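DUF5624 domain-containing protein (Legionella pneumophila subsp. pneumophila, PDB 4JX2) is of unknown function but is probably secreted, and combines many alpha helices with a small mixed beta sheet. Local coordinates at residues Trp391-Glu395 / Ile406-Gly410; Met188-Tyr192 / Ser207-Phe212; Gln100-Thr104 / Phe262-Ser266; Arg351-Asp357 / Asp368-Arg372. All blocks are in the same frame, centred on the assembly; numbering follows the deposited sequence.

Contact 1: residues Trp391-Glu395 / Ile406-Gly410; sequences WMAGE and ISIPG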
loop_
_atom_site.group_PDB
_atom_site.type_symbol
_atom_site.label_atom_id
_atom_site.label_comp_id
_atom_site.label_asym_id
_atom_site.label_seq_id
_atom_site.Cartn_x
_atom_site.Cartn_y
_atom_site.Cartn_z
ATOM N N TRP A 391 19.076 2.076 8.600
ATOM C CA TRP A 391 20.477 2.265 9.024
ATOM C C TRP A 391 21.136 0.940 9.469
ATOM O O TRP A 391 22.236 0.628 9.002
ATOM C CB TRP A 391 20.608 3.315 10.151
ATOM C CG TRP A 391 22.033 3.725 10.346
ATOM C CD1 TRP A 391 22.727 4.655 9.618
ATOM C CD2 TRP A 391 22.991 3.098 11.214
ATOM N NE1 TRP A 391 24.049 4.666 10.002
ATOM C CE2 TRP A 391 24.236 3.736 10.996
ATOM C CE3 TRP A 391 22.916 2.070 12.171
ATOM C CZ2 TRP A 391 25.390 3.397 11.720
ATOM C CZ3 TRP A 391 24.062 1.719 12.865
ATOM C CH2 TRP A 391 25.278 2.394 12.653
HETATM N N MSE A 392 20.495 0.191 10.400
HETATM C CA MSE A 392 21.054 -1.057 10.914
HETATM C C MSE A 392 21.196 -2.123 9.798
HETATM O O MSE A 392 22.173 -2.857 9.829
HETATM C CB MSE A 392 20.263 -1.579 12.127
HETATM C CG MSE A 392 20.917 -2.799 12.821
HETATM SE SE MSE A 392 22.773 -2.536 13.426
HETATM C CE MSE A 392 22.478 -1.636 15.139
ATOM N N ALA A 393 20.288 -2.185 8.801
ATOM C CA ALA A 393 20.437 -3.145 7.700
ATOM C C ALA A 393 21.705 -2.831 6.898
ATOM O O ALA A 393 22.480 -3.734 6.618
ATOM C CB ALA A 393 19.217 -3.119 6.798
ATOM N N GLY A 394 21.941 -1.547 6.623
ATOM C CA GLY A 394 23.107 -1.074 5.891
ATOM C C GLY A 394 24.415 -1.266 6.625
ATOM O O GLY A 394 25.402 -1.696 6.011
ATOM N N GLU A 395 24.433 -0.945 7.942
ATOM C CA GLU A 395 25.620 -1.111 8.799
ATOM C C GLU A 395 26.017 -2.572 8.885
ATOM O O GLU A 395 27.194 -2.895 8.701
ATOM C CB GLU A 395 25.368 -0.528 10.210
ATOM C CG GLU A 395 26.528 -0.685 11.198
ATOM C CD GLU A 395 27.717 0.234 11.032
ATOM O OE1 GLU A 395 27.765 0.963 10.019
ATOM O OE2 GLU A 395 28.605 0.226 11.916
ATOM N N ILE A 406 30.512 -3.366 14.188
ATOM C CA ILE A 406 29.502 -2.319 14.048
ATOM C C ILE A 406 29.512 -1.298 15.192
ATOM O O ILE A 406 29.919 -1.604 16.317
ATOM C CB ILE A 406 28.077 -2.945 13.897
ATOM C CG1 ILE A 406 27.564 -3.588 15.203
ATOM C CG2 ILE A 406 28.007 -3.899 12.698
ATOM C CD1 ILE A 406 26.061 -3.642 15.344
ATOM N N SER A 407 29.027 -0.082 14.891
ATOM C CA SER A 407 28.819 0.964 15.903
ATOM C C SER A 407 27.328 1.071 16.126
ATOM O O SER A 407 26.562 0.754 15.214
ATOM C CB SER A 407 29.424 2.297 15.493
ATOM O OG SER A 407 28.962 2.700 14.221
ATOM N N ILE A 408 26.906 1.401 17.361
ATOM C CA ILE A 408 25.472 1.450 17.658
ATOM C C ILE A 408 25.070 2.830 18.224
ATOM O O ILE A 408 25.241 3.060 19.431
ATOM C CB ILE A 408 25.024 0.271 18.602
ATOM C CG1 ILE A 408 25.595 -1.095 18.135
ATOM C CG2 ILE A 408 23.501 0.228 18.735
ATOM C CD1 ILE A 408 25.532 -2.096 19.093
ATOM N N PRO A 409 24.500 3.728 17.377
ATOM C CA PRO A 409 24.023 5.028 17.874
ATOM C C PRO A 409 23.045 4.874 19.038
ATOM O O PRO A 409 22.143 4.039 18.990
ATOM C CB PRO A 409 23.351 5.636 16.638
ATOM C CG PRO A 409 24.107 5.028 15.473
ATOM C CD PRO A 409 24.235 3.597 15.928
ATOM N N GLY A 410 23.285 5.636 20.102
ATOM C CA GLY A 410 22.500 5.588 21.333
ATOM C C GLY A 410 23.036 4.594 22.354
ATOM O O GLY A 410 22.519 4.517 23.469
HETATM O O HOH W 1 30.852 1.744 12.134
#
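Ile406 starts the stretch that returns against helix 386-398. Its CD1 lies 4.0 Å from the selenium of Met392, a selenomethionine whose chain it crosses at about a right angle, while its CG2 packs against CG of Glu395. Ser407 supplies the hydrogen bond of the contact: its backbone N-H runs to Glu395 OE2 almost straight (N to OE2 3.0 Å, 168° at the hydrogen), reaching the anti side of the carboxylate, 20° out of its plane. Glu395 gets there by bending at chi2, which turns the carboxylate across to the loop. A water donates to the same OE2 at 2.7 Å and also bonds Ser407 OG. The carbonyl O of Ser407 lies in the indole plane of Trp391, 3.3 Å from CH2 at the ring edge. Ile408 turns its CB away from the helix, yet its CG2 touches Met392 CE. Pro409 sits over the indole, CG 4.2 Å from the centroid of the Trp391 six-membered ring and 17° off the normal, a CH-pi contact; Glu395 CB lies toward the rim of the opposite face. Leu236 of helix 223-247 packs on Ile406, Met232 on Ile408 and Pro409, and Phe369 of helix 366-378 meets Trp391 edge-to-face.

Contact 2: residues Met188-Tyr192 / Ser207-Phe212; sequences MAGNY and SLQNDF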
loop_
_atom_site.group_PDB
_atom_site.type_symbol
_atom_site.label_atom_id
_atom_site.label_comp_id
_atom_site.label_asym_id
_atom_site.label_seq_id
_atom_site.Cartn_x
_atom_site.Cartn_y
_atom_site.Cartn_z
HETATM N N MSE A 188 15.688 7.841 35.300
HETATM C CA MSE A 188 15.309 9.100 34.678
HETATM C C MSE A 188 13.781 9.224 34.566
HETATM O O MSE A 188 13.212 10.163 35.122
HETATM C CB MSE A 188 15.976 9.208 33.308
HETATM C CG MSE A 188 15.611 10.456 32.562
HETATM SE SE MSE A 188 16.672 10.593 30.954
HETATM C CE MSE A 188 16.475 12.485 30.623
ATOM N N ALA A 189 13.131 8.275 33.865
ATOM C CA ALA A 189 11.679 8.241 33.642
ATOM C C ALA A 189 10.891 8.141 34.939
ATOM O O ALA A 189 9.874 8.820 35.076
ATOM C CB ALA A 189 11.322 7.074 32.737
ATOM N N GLY A 190 11.360 7.301 35.870
ATOM C CA GLY A 190 10.746 7.114 37.180
ATOM C C GLY A 190 10.718 8.387 37.995
ATOM O O GLY A 190 9.648 8.843 38.402
ATOM N N ASN A 191 11.882 9.012 38.181
ATOM C CA ASN A 191 11.962 10.257 38.951
ATOM C C ASN A 191 11.305 11.437 38.225
ATOM O O ASN A 191 10.828 12.356 38.892
ATOM C CB ASN A 191 13.382 10.574 39.337
ATOM C CG ASN A 191 13.899 9.646 40.406
ATOM O OD1 ASN A 191 13.266 9.446 41.455
ATOM N ND2 ASN A 191 15.069 9.082 40.171
ATOM N N TYR A 192 11.212 11.386 36.880
ATOM C CA TYR A 192 10.530 12.433 36.131
ATOM C C TYR A 192 9.027 12.346 36.450
ATOM O O TYR A 192 8.421 13.358 36.819
ATOM C CB TYR A 192 10.808 12.338 34.609
ATOM C CG TYR A 192 9.878 13.210 33.794
ATOM C CD1 TYR A 192 9.959 14.603 33.861
ATOM C CD2 TYR A 192 8.864 12.650 33.019
ATOM C CE1 TYR A 192 9.067 15.414 33.165
ATOM C CE2 TYR A 192 7.964 13.453 32.315
ATOM C CZ TYR A 192 8.079 14.837 32.384
ATOM O OH TYR A 192 7.196 15.652 31.724
ATOM N N SER A 207 6.606 20.852 28.150
ATOM C CA SER A 207 7.311 20.536 29.380
ATOM C C SER A 207 7.953 19.164 29.267
ATOM O O SER A 207 9.131 19.019 29.605
ATOM C CB SER A 207 6.357 20.591 30.570
ATOM O OG SER A 207 5.927 21.918 30.838
ATOM N N LEU A 208 7.215 18.176 28.716
ATOM C CA LEU A 208 7.717 16.809 28.534
ATOM C C LEU A 208 8.993 16.798 27.666
ATOM O O LEU A 208 9.977 16.131 28.023
ATOM C CB LEU A 208 6.626 15.908 27.916
ATOM C CG LEU A 208 7.061 14.528 27.418
ATOM C CD1 LEU A 208 7.353 13.561 28.580
ATOM C CD2 LEU A 208 6.048 13.971 26.487
ATOM N N GLN A 209 8.980 17.567 26.557
ATOM C CA GLN A 209 10.116 17.664 25.671
ATOM C C GLN A 209 11.332 18.262 26.390
ATOM O O GLN A 209 12.419 17.674 26.367
ATOM C CB GLN A 209 9.757 18.505 24.437
ATOM C CG GLN A 209 10.992 18.741 23.565
ATOM C CD GLN A 209 10.786 19.345 22.217
ATOM O OE1 GLN A 209 11.289 18.824 21.227
ATOM N NE2 GLN A 209 10.093 20.467 22.147
ATOM N N ASN A 210 11.147 19.429 27.027
ATOM C CA ASN A 210 12.237 20.140 27.680
ATOM C C ASN A 210 12.743 19.439 28.957
ATOM O O ASN A 210 13.957 19.348 29.136
ATOM C CB ASN A 210 11.782 21.565 27.982
ATOM C CG ASN A 210 12.820 22.466 28.587
ATOM O OD1 ASN A 210 13.672 23.029 27.903
ATOM N ND2 ASN A 210 12.727 22.669 29.883
ATOM N N ASP A 211 11.827 18.953 29.833
ATOM C CA ASP A 211 12.188 18.382 31.142
ATOM C C ASP A 211 12.658 16.941 31.102
ATOM O O ASP A 211 13.374 16.514 32.019
ATOM C CB ASP A 211 11.014 18.476 32.136
ATOM C CG ASP A 211 10.496 19.873 32.399
ATOM O OD1 ASP A 211 11.267 20.838 32.217
ATOM O OD2 ASP A 211 9.339 19.998 32.841
ATOM N N PHE A 212 12.249 16.183 30.080
ATOM C CA PHE A 212 12.553 14.753 30.030
ATOM C C PHE A 212 13.205 14.275 28.700
ATOM O O PHE A 212 14.334 13.781 28.729
ATOM C CB PHE A 212 11.263 13.961 30.319
ATOM C CG PHE A 212 11.380 12.471 30.136
ATOM C CD1 PHE A 212 12.172 11.706 30.989
ATOM C CD2 PHE A 212 10.689 11.824 29.119
ATOM C CE1 PHE A 212 12.268 10.325 30.825
ATOM C CE2 PHE A 212 10.805 10.439 28.949
ATOM C CZ PHE A 212 11.552 9.698 29.838
HETATM O O HOH W 2 7.448 18.274 32.453
#
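Phe212 places its CB squarely over the Tyr192 ring, 3.6 Å from the ring centroid and only 2° off the normal, a CH-pi contact. The ring planes differ by 16°, but a lateral offset leaves the centroids 5.0 Å apart with little face overlap. Farther along the Tyr192 ring, CE2 meets Leu208 CD1, CE1 meets Asp211 CB, and the hydroxyl OH comes within 3.4 Å of Leu208 CA. Phe212 has CG anti to its own N, which carries its ring back to helix 175-197; there CE1 lies 3.6 Å from Ala189 CA, and the selenium of Met188 approaches obliquely in a Met-aromatic contact, 5.3 Å from the Phe212 centroid. These residues join consecutive helices, 175-197 and 205-213, whose local axes cross at 123°; the latter widens into a pi-type turn at 209-212. A water in the plane of the Tyr192 ring accepts from OH at 2.7 Å and donates to Asp211 OD2 at 2.6 Å, tying the phenol to the helix it packs on. Farther out, Phe212 stacks with Tyr223, and Leu123 of helix 119-131 packs on both Leu208 and Phe212. Gln209 hydrogen-bonds Thr341 and Asn342 of the second subunit.

Contact 3: residues Gln100-Thr104 / Phe262-Ser266; sequences QLMRT and FVAGS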
loop_
_atom_site.group_PDB
_atom_site.type_symbol
_atom_site.label_atom_id
_atom_site.label_comp_id
_atom_site.label_asym_id
_atom_site.label_seq_id
_atom_site.Cartn_x
_atom_site.Cartn_y
_atom_site.Cartn_z
ATOM N N GLN A 100 10.584 -17.934 11.209
ATOM C CA GLN A 100 11.160 -17.034 12.207
ATOM C C GLN A 100 10.310 -15.775 12.415
ATOM O O GLN A 100 9.945 -15.126 11.450
ATOM C CB GLN A 100 12.591 -16.643 11.767
ATOM C CG GLN A 100 13.343 -15.683 12.693
ATOM C CD GLN A 100 13.946 -16.308 13.919
ATOM O OE1 GLN A 100 14.125 -17.523 14.009
ATOM N NE2 GLN A 100 14.333 -15.477 14.872
ATOM N N LEU A 101 10.101 -15.375 13.674
ATOM C CA LEU A 101 9.418 -14.138 14.019
ATOM C C LEU A 101 10.373 -12.931 13.865
ATOM O O LEU A 101 11.454 -12.906 14.460
ATOM C CB LEU A 101 8.866 -14.227 15.438
ATOM C CG LEU A 101 7.505 -14.890 15.535
ATOM C CD1 LEU A 101 7.328 -15.546 16.862
ATOM C CD2 LEU A 101 6.393 -13.891 15.253
HETATM N N MSE A 102 9.964 -11.936 13.058
HETATM C CA MSE A 102 10.755 -10.735 12.762
HETATM C C MSE A 102 10.516 -9.612 13.800
HETATM O O MSE A 102 11.228 -8.600 13.822
HETATM C CB MSE A 102 10.476 -10.264 11.316
HETATM C CG MSE A 102 11.112 -11.165 10.275
HETATM SE SE MSE A 102 13.093 -11.218 10.429
HETATM C CE MSE A 102 13.374 -12.563 11.696
ATOM N N ARG A 103 9.504 -9.823 14.651
ATOM C CA ARG A 103 9.039 -8.978 15.759
ATOM C C ARG A 103 8.201 -9.857 16.673
ATOM O O ARG A 103 7.604 -10.822 16.198
ATOM C CB ARG A 103 8.257 -7.718 15.295
ATOM C CG ARG A 103 7.080 -7.991 14.373
ATOM C CD ARG A 103 6.195 -6.779 14.163
ATOM N NE ARG A 103 5.222 -6.628 15.239
ATOM C CZ ARG A 103 5.216 -5.618 16.101
ATOM N NH1 ARG A 103 6.124 -4.645 16.008
ATOM N NH2 ARG A 103 4.304 -5.564 17.055
ATOM N N THR A 104 8.191 -9.549 17.977
ATOM C CA THR A 104 7.421 -10.234 19.028
ATOM C C THR A 104 7.866 -11.711 19.205
ATOM O O THR A 104 7.046 -12.574 19.559
ATOM C CB THR A 104 5.869 -10.106 18.816
ATOM O OG1 THR A 104 5.427 -10.936 17.723
ATOM C CG2 THR A 104 5.403 -8.653 18.658
ATOM N N PHE A 262 3.816 -7.850 5.722
ATOM C CA PHE A 262 4.261 -7.632 7.088
ATOM C C PHE A 262 3.468 -6.512 7.776
ATOM O O PHE A 262 3.368 -5.390 7.259
ATOM C CB PHE A 262 5.746 -7.303 7.077
ATOM C CG PHE A 262 6.357 -7.161 8.444
ATOM C CD1 PHE A 262 6.869 -8.269 9.112
ATOM C CD2 PHE A 262 6.478 -5.910 9.041
ATOM C CE1 PHE A 262 7.485 -8.125 10.345
ATOM C CE2 PHE A 262 7.061 -5.772 10.296
ATOM C CZ PHE A 262 7.578 -6.873 10.927
ATOM N N VAL A 263 2.933 -6.832 8.967
ATOM C CA VAL A 263 2.110 -5.942 9.775
ATOM C C VAL A 263 2.799 -5.685 11.119
ATOM O O VAL A 263 3.007 -6.618 11.914
ATOM C CB VAL A 263 0.657 -6.461 9.988
ATOM C CG1 VAL A 263 -0.264 -5.327 10.443
ATOM C CG2 VAL A 263 0.108 -7.155 8.744
ATOM N N ALA A 264 3.130 -4.395 11.367
ATOM C CA ALA A 264 3.752 -3.938 12.607
ATOM C C ALA A 264 2.647 -3.710 13.675
ATOM O O ALA A 264 2.171 -2.582 13.881
ATOM C CB ALA A 264 4.562 -2.664 12.354
ATOM N N GLY A 265 2.208 -4.813 14.278
ATOM C CA GLY A 265 1.167 -4.840 15.302
ATOM C C GLY A 265 -0.144 -4.227 14.870
ATOM O O GLY A 265 -0.781 -4.708 13.928
ATOM N N SER A 266 -0.537 -3.135 15.538
ATOM C CA SER A 266 -1.775 -2.399 15.252
ATOM C C SER A 266 -1.576 -1.287 14.186
ATOM O O SER A 266 -2.539 -0.593 13.841
ATOM C CB SER A 266 -2.316 -1.783 16.536
ATOM O OG SER A 266 -1.307 -1.034 17.200
#
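Arg103 reaches from its CB, which is directed at Phe262-Ser266, across Phe262 and on to the peptide between Ala264 and Gly265. With CG lodged between the backbone N and carbonyl carbon (chi1 54°), the chain runs obliquely past the Phe262 ring: CG is 3.7 Å from Phe262 CZ, and CD is closer to the same atom, at 3.5 Å. CD also nears the carbonyl O of Val263. A bend at chi3 (-84°) then turns the end of the chain, leaving the guanidinium 79° from the plane of the ring it has just passed. One face of the guanidinium rests on the loop backbone, with CZ 4.0 Å from Ala264 C and Gly265 N over the rim, 3.6 Å from NE. The two loops leave the same end of the mixed sheet, from one outermost strand, 96-101, and from strand 257-262; strands 86-90 and 79-84 lie between, and backbone bonds join Met102 to Ser85 and Val263 to Asn84. Ala264 is the centre of an inverse gamma turn, closed by a weak Gly265 N to Val263 O bond of 3.1 Å. At the tip, NH2 comes within 3.7 Å of Gly265 CA and hydrogen-bonds a triethylene glycol, probably from the crystallisation liquor. Beside the arginine, Met102 sets its CB 3.8 Å from Phe262 CE1, then leads away to Phe82 and Leu242.

Contact 4: residues Arg351-Asp357 / Asp368-Arg372; sequences RPAIPGD and DFLMR. With SO4 (sulfate ion), chain H.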
loop_
_atom_site.group_PDB
_atom_site.type_symbol
_atom_site.label_atom_id
_atom_site.label_comp_id
_atom_site.label_asym_id
_atom_site.label_seq_id
_atom_site.Cartn_x
_atom_site.Cartn_y
_atom_site.Cartn_z
ATOM N N ARG A 351 12.474 6.822 -3.231
ATOM C CA ARG A 351 12.435 8.003 -2.396
ATOM C C ARG A 351 13.868 8.526 -2.188
ATOM O O ARG A 351 14.839 7.754 -2.273
ATOM C CB ARG A 351 11.717 7.736 -1.071
ATOM C CG ARG A 351 12.449 6.809 -0.137
ATOM C CD ARG A 351 11.940 6.950 1.280
ATOM N NE ARG A 351 12.610 5.968 2.115
ATOM C CZ ARG A 351 13.840 6.120 2.576
ATOM N NH1 ARG A 351 14.515 7.234 2.326
ATOM N NH2 ARG A 351 14.410 5.160 3.281
ATOM N N PRO A 352 14.034 9.846 -1.971
ATOM C CA PRO A 352 15.384 10.349 -1.707
ATOM C C PRO A 352 15.928 9.887 -0.349
ATOM O O PRO A 352 15.172 9.502 0.576
ATOM C CB PRO A 352 15.211 11.856 -1.739
ATOM C CG PRO A 352 13.760 12.104 -1.472
ATOM C CD PRO A 352 12.998 10.899 -1.834
ATOM N N ALA A 353 17.251 9.928 -0.229
ATOM C CA ALA A 353 17.913 9.643 1.029
ATOM C C ALA A 353 17.518 10.737 2.069
ATOM O O ALA A 353 17.424 11.931 1.746
ATOM C CB ALA A 353 19.406 9.606 0.829
ATOM N N ILE A 354 17.169 10.302 3.277
ATOM C CA ILE A 354 16.775 11.208 4.355
ATOM C C ILE A 354 17.516 10.794 5.631
ATOM O O ILE A 354 17.965 9.636 5.701
ATOM C CB ILE A 354 15.230 11.198 4.533
ATOM C CG1 ILE A 354 14.657 9.775 4.812
ATOM C CG2 ILE A 354 14.537 11.871 3.338
ATOM C CD1 ILE A 354 13.234 9.771 5.414
ATOM N N PRO A 355 17.668 11.684 6.653
ATOM C CA PRO A 355 18.338 11.269 7.897
ATOM C C PRO A 355 17.793 9.938 8.443
ATOM O O PRO A 355 16.580 9.704 8.383
ATOM C CB PRO A 355 18.033 12.438 8.839
ATOM C CG PRO A 355 17.987 13.599 7.950
ATOM C CD PRO A 355 17.244 13.096 6.744
ATOM N N GLY A 356 18.699 9.061 8.901
ATOM C CA GLY A 356 18.344 7.732 9.395
ATOM C C GLY A 356 18.562 6.623 8.383
ATOM O O GLY A 356 18.420 5.444 8.715
ATOM N N ASP A 357 18.874 6.976 7.127
ATOM C CA ASP A 357 19.240 5.999 6.119
ATOM C C ASP A 357 20.723 5.737 6.255
ATOM O O ASP A 357 21.462 6.646 6.665
ATOM C CB ASP A 357 18.949 6.525 4.711
ATOM C CG ASP A 357 17.503 6.625 4.281
ATOM O OD1 ASP A 357 16.634 6.017 4.957
ATOM O OD2 ASP A 357 17.242 7.283 3.244
ATOM N N ASP A 368 20.104 12.829 13.353
ATOM C CA ASP A 368 19.501 12.161 12.212
ATOM C C ASP A 368 18.405 11.167 12.634
ATOM O O ASP A 368 17.304 11.176 12.083
ATOM C CB ASP A 368 20.583 11.463 11.382
ATOM C CG ASP A 368 21.615 12.397 10.747
ATOM O OD1 ASP A 368 21.438 13.641 10.842
ATOM O OD2 ASP A 368 22.607 11.883 10.158
ATOM N N PHE A 369 18.689 10.354 13.635
ATOM C CA PHE A 369 17.765 9.333 14.114
ATOM C C PHE A 369 16.584 9.968 14.857
ATOM O O PHE A 369 15.441 9.524 14.681
ATOM C CB PHE A 369 18.536 8.318 14.969
ATOM C CG PHE A 369 19.622 7.665 14.137
ATOM C CD1 PHE A 369 19.297 6.790 13.100
ATOM C CD2 PHE A 369 20.955 7.998 14.325
ATOM C CE1 PHE A 369 20.286 6.254 12.281
ATOM C CE2 PHE A 369 21.952 7.437 13.525
ATOM C CZ PHE A 369 21.613 6.572 12.505
ATOM N N LEU A 370 16.837 11.065 15.584
ATOM C CA LEU A 370 15.773 11.814 16.263
ATOM C C LEU A 370 14.799 12.402 15.237
ATOM O O LEU A 370 13.582 12.292 15.420
ATOM C CB LEU A 370 16.351 12.916 17.167
ATOM C CG LEU A 370 17.176 12.440 18.369
ATOM C CD1 LEU A 370 17.436 13.557 19.270
ATOM C CD2 LEU A 370 16.447 11.361 19.166
HETATM N N MSE A 371 15.341 12.943 14.120
HETATM C CA MSE A 371 14.581 13.473 12.998
HETATM C C MSE A 371 13.731 12.361 12.354
HETATM O O MSE A 371 12.536 12.556 12.082
HETATM C CB MSE A 371 15.519 14.107 11.989
HETATM C CG MSE A 371 16.139 15.403 12.480
HETATM SE SE MSE A 371 17.125 16.254 11.036
HETATM C CE MSE A 371 18.775 15.700 11.402
ATOM N N ARG A 372 14.325 11.178 12.210
ATOM C CA ARG A 372 13.655 10.035 11.622
ATOM C C ARG A 372 12.605 9.462 12.585
ATOM O O ARG A 372 11.552 9.009 12.117
ATOM C CB ARG A 372 14.675 8.976 11.195
ATOM C CG ARG A 372 14.121 7.920 10.271
ATOM C CD ARG A 372 13.594 8.443 8.948
ATOM N NE ARG A 372 13.311 7.326 8.043
ATOM C CZ ARG A 372 14.230 6.746 7.283
ATOM N NH1 ARG A 372 15.476 7.195 7.280
ATOM N NH2 ARG A 372 13.906 5.721 6.508
HETATM S S SO4 H . 8.917 4.310 -2.620
HETATM O O1 SO4 H . 8.645 5.661 -3.140
HETATM O O2 SO4 H . 8.187 3.286 -3.460
HETATM O O3 SO4 H . 10.417 4.102 -2.575
HETATM O O4 SO4 H . 8.328 4.274 -1.275
HETATM O O HOH W 3 21.363 9.408 8.858
#
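Asp357 is shared by Arg372 and Arg351, which come from opposite directions and form a salt-bridge network round its carboxylate. Arg372 NH1 donates to Asp357 OD1 at 2.9 Å from above the carboxylate plane, its NH2 adding a weak bond to the same oxygen. Arg351 grips end-on, NH1 to the syn lone pair of Asp357 OD2 at 2.9 Å and NH2 to OD1 from the face opposite Arg372 NH1. The two grips probably restrict the carboxylate's rotation. Arg351 makes a cation-pi contact with Phe390 of helix 386-398.

Among backbone and ion partners, Arg351 NE hydrogen-bonds Gly275 O, and its backbone N makes a weak bond to a sulfate, probably from the crystallisation liquor. Arg372 NH1 also donates to Pro355 O at 3.0 Å, tying a type II beta turn, Ile354 to Asp357, to helix 366-378, while Ile354 N, bonded to Asp357 OD2 at 3.0 Å, braces the turn. Gly356 fills its third position with positive phi, and its N donates to a water that bonds Asp368 OD2.

In apolar packing, Ile354 CD1 lies over one face of the Arg372 guanidinium, 3.6 Å from NE, and Pro355 CG meets Met371 CE. Leu348 of the second subunit packs on Ile354.

How the contacts relate
Contacts 1 and 4 pack directly against each other: their centres are about 13 Å apart, and Trp391 CG meets Phe369 CZ at 3.6 Å. Helices 366-378 and 386-398, which follow each other in the chain, carry one segment of contact 4 and of contact 1 respectively. Contact 2 stands apart, its centre about 27 Å from contact 1, with nearest atoms about 8 Å from those of contact 4. Along the chain it is nested inside the excursion closed by contact 3. Contacts 2, 3 and 4 each touch the second subunit, whereas contact 1 does not. No active site is assigned; the triethylene glycol at contact 3 and the sulfate near contacts 3 and 4 probably come from the crystallisation liquor.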